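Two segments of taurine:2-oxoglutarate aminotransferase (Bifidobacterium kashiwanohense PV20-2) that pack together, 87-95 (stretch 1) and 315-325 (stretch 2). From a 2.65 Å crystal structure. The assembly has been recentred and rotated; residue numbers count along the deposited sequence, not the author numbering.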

# COMPACT_ATOMS: atom_id res chain seq x y z
N ALA A 87 -5.28 -19.80 -4.20
CA ALA A 87 -6.61 -19.42 -3.76
C ALA A 87 -6.72 -19.63 -2.25
O ALA A 87 -6.11 -20.55 -1.72
N SER A 88 -7.46 -18.77 -1.58
CA SER A 88 -7.74 -18.96 -0.17
C SER A 88 -9.22 -18.68 0.08
O SER A 88 -9.82 -17.83 -0.60
N GLU A 89 -9.78 -19.34 1.09
CA GLU A 89 -11.21 -19.19 1.34
C GLU A 89 -11.60 -17.72 1.50
O GLU A 89 -12.45 -17.22 0.74
N PRO A 90 -11.00 -16.99 2.43
CA PRO A 90 -11.42 -15.59 2.63
C PRO A 90 -11.30 -14.74 1.38
O PRO A 90 -12.12 -13.83 1.17
N LYS A 91 -10.28 -14.97 0.55
CA LYS A 91 -10.10 -14.16 -0.65
C LYS A 91 -11.15 -14.49 -1.71
O LYS A 91 -11.71 -13.59 -2.35
N SER A 92 -11.44 -15.78 -1.91
CA SER A 92 -12.49 -16.14 -2.86
C SER A 92 -13.85 -15.64 -2.39
O SER A 92 -14.63 -15.10 -3.18
N ARG A 93 -14.15 -15.82 -1.11
CA ARG A 93 -15.44 -15.40 -0.61
C ARG A 93 -15.59 -13.89 -0.68
O ARG A 93 -16.70 -13.39 -0.92
N LEU A 94 -14.51 -13.15 -0.46
CA LEU A 94 -14.67 -11.71 -0.43
C LEU A 94 -14.84 -11.14 -1.84
O LEU A 94 -15.64 -10.22 -2.04
N ALA A 95 -14.12 -11.69 -2.82
CA ALA A 95 -14.28 -11.24 -4.19
C ALA A 95 -15.71 -11.46 -4.68
O ALA A 95 -16.32 -10.57 -5.27
N SER A 315 -1.29 -8.74 -2.11
CA SER A 315 -2.61 -8.71 -2.76
C SER A 315 -3.49 -9.87 -2.32
O SER A 315 -3.06 -11.03 -2.35
N GLY A 316 -4.73 -9.57 -1.94
CA GLY A 316 -5.62 -10.62 -1.46
C GLY A 316 -5.19 -11.19 -0.13
O GLY A 316 -5.43 -12.37 0.15
N HIS A 317 -4.56 -10.37 0.70
CA HIS A 317 -4.04 -10.80 1.99
C HIS A 317 -5.10 -11.56 2.77
O HIS A 317 -6.24 -11.12 2.91
N THR A 318 -4.71 -12.72 3.29
CA THR A 318 -5.69 -13.65 3.84
C THR A 318 -6.35 -13.10 5.10
O THR A 318 -7.58 -13.04 5.18
N LEU A 319 -5.56 -12.71 6.10
CA LEU A 319 -6.14 -12.09 7.29
C LEU A 319 -7.03 -10.91 6.92
O LEU A 319 -8.16 -10.79 7.38
N ALA A 320 -6.51 -10.02 6.06
CA ALA A 320 -7.26 -8.83 5.71
C ALA A 320 -8.60 -9.20 5.10
O ALA A 320 -9.62 -8.60 5.44
N CYS A 321 -8.61 -10.19 4.20
CA CYS A 321 -9.85 -10.62 3.57
C CYS A 321 -10.82 -11.21 4.58
O CYS A 321 -12.02 -10.94 4.51
N ALA A 322 -10.32 -12.04 5.51
CA ALA A 322 -11.18 -12.58 6.55
C ALA A 322 -11.88 -11.45 7.30
O ALA A 322 -13.10 -11.50 7.54
N ALA A 323 -11.14 -10.41 7.67
CA ALA A 323 -11.78 -9.26 8.29
C ALA A 323 -12.82 -8.64 7.36
O ALA A 323 -13.90 -8.24 7.81
N GLY A 324 -12.52 -8.58 6.05
CA GLY A 324 -13.47 -8.05 5.09
C GLY A 324 -14.76 -8.85 5.02
O GLY A 324 -15.86 -8.29 5.09
N VAL A 325 -14.65 -10.17 4.92
CA VAL A 325 -15.85 -11.00 4.86
C VAL A 325 -16.75 -10.70 6.06
O VAL A 325 -17.97 -10.56 5.93

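The two helices, 89-95 and 318-325, approach to 7.9 Å between axes and cross at 44°, close enough that G324 sits where a CB would clash, as does G316 just before the second helix. At the centre lies P90, whose CA-to-CB bond points toward the partner helix. Its CB sits 3.5 Å from the backbone N of A322, 3.8 Å from C321 CB and 4.1 Å from A322 CB. A compact ring suits this tight spot, and proline, lacking an amide proton, is at home in the first turn of a helix.

C321 (chi1 m) also points inward, its SG 3.9 Å from K91 CA and 4.2 Å from L94 CD2. L94, chi1 t and chi2 p, brings CD2 to 3.8 Å from G324 CA. Glycine leaves room for that methyl: an ideal CB on G324 would lie only 2.5 Å from L94 CD2. V325, chi1 t, closes this end of the apolar patch, with CG2 3.9 Å from L94 CB and 3.7 Å from P90 O, while its CG1 meets R93 CD at 3.7 Å. Beyond that aliphatic contact, R93 NH2 forms a salt bridge with E89 OE1 at 3.1 Å, within its own helix.

Toward the helix starts, T318 (chi1 m) presents its methyl CG2 to P90 CG and S88 OG, both at 3.9 Å. S88, chi1 p, caps its helix through a weak bond from K91 N to S88 OG, 3.5 Å. H317, pointing away, caps the other helix.

The long K91 chain (t, t, p, t) runs past G316, its CD 3.5 Å from G316 O. Here an ideal CB would clash with K91 CD at 2.3 Å, and the positive phi also favours glycine. K91 NZ donates to water 1 at 2.9 Å, and that water donates to S315 O at 2.8 Å, bridging the stretches, which share no direct hydrogen bond.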

# COMPACT_ATOMS: atom_id res chain seq x y z
CB ALA A 87 -7.68 -20.23 -4.49
CB SER A 88 -6.87 -18.06 0.71
OG SER A 88 -7.25 -16.70 0.56
CB GLU A 89 -11.64 -20.00 2.56
CG GLU A 89 -13.15 -20.23 2.57
CD GLU A 89 -13.70 -20.53 3.94
OE1 GLU A 89 -14.55 -21.44 4.06
OE2 GLU A 89 -13.31 -19.84 4.89
CB PRO A 90 -10.49 -15.10 3.75
CG PRO A 90 -9.99 -16.32 4.40
CD PRO A 90 -9.96 -17.40 3.38
CB LYS A 91 -8.68 -14.36 -1.18
CG LYS A 91 -8.38 -13.72 -2.50
CD LYS A 91 -6.88 -13.74 -2.76
CE LYS A 91 -6.38 -15.12 -3.16
NZ LYS A 91 -4.90 -15.14 -3.31
CB SER A 92 -12.50 -17.66 -3.06
OG SER A 92 -11.50 -18.06 -3.98
CB ARG A 93 -15.63 -15.91 0.82
CG ARG A 93 -17.05 -16.25 1.17
CD ARG A 93 -17.28 -16.11 2.66
NE ARG A 93 -16.90 -17.33 3.35
CZ ARG A 93 -17.47 -18.51 3.14
NH1 ARG A 93 -18.46 -18.62 2.25
NH2 ARG A 93 -17.06 -19.58 3.80
CB LEU A 94 -13.48 -11.05 0.28
CG LEU A 94 -13.74 -9.57 0.55
CD1 LEU A 94 -15.15 -9.37 1.13
CD2 LEU A 94 -12.67 -9.02 1.46
CB ALA A 95 -13.29 -11.95 -5.10
CB SER A 315 -2.46 -8.72 -4.28
OG SER A 315 -3.74 -8.78 -4.90
CB HIS A 317 -3.58 -9.55 2.74
CG HIS A 317 -2.81 -9.86 3.99
ND1 HIS A 317 -3.41 -10.30 5.15
CD2 HIS A 317 -1.48 -9.78 4.26
CE1 HIS A 317 -2.49 -10.49 6.07
NE2 HIS A 317 -1.31 -10.17 5.56
CB THR A 318 -5.04 -15.00 4.09
OG1 THR A 318 -4.22 -15.32 2.96
CG2 THR A 318 -6.10 -16.09 4.24
CB LEU A 319 -5.05 -11.64 8.25
CG LEU A 319 -5.55 -11.40 9.67
CD1 LEU A 319 -5.66 -12.72 10.40
CD2 LEU A 319 -4.64 -10.42 10.40
CB ALA A 320 -6.45 -7.97 4.74
CB CYS A 321 -9.55 -11.62 2.47
SG CYS A 321 -8.94 -10.85 0.98
CB ALA A 322 -10.40 -13.47 7.51
CB ALA A 323 -10.73 -8.23 8.71
CB VAL A 325 -15.46 -12.49 4.79
CG1 VAL A 325 -16.65 -13.38 5.08
CG2 VAL A 325 -14.87 -12.82 3.43
O HOH W 1 -3.20 -13.66 -1.42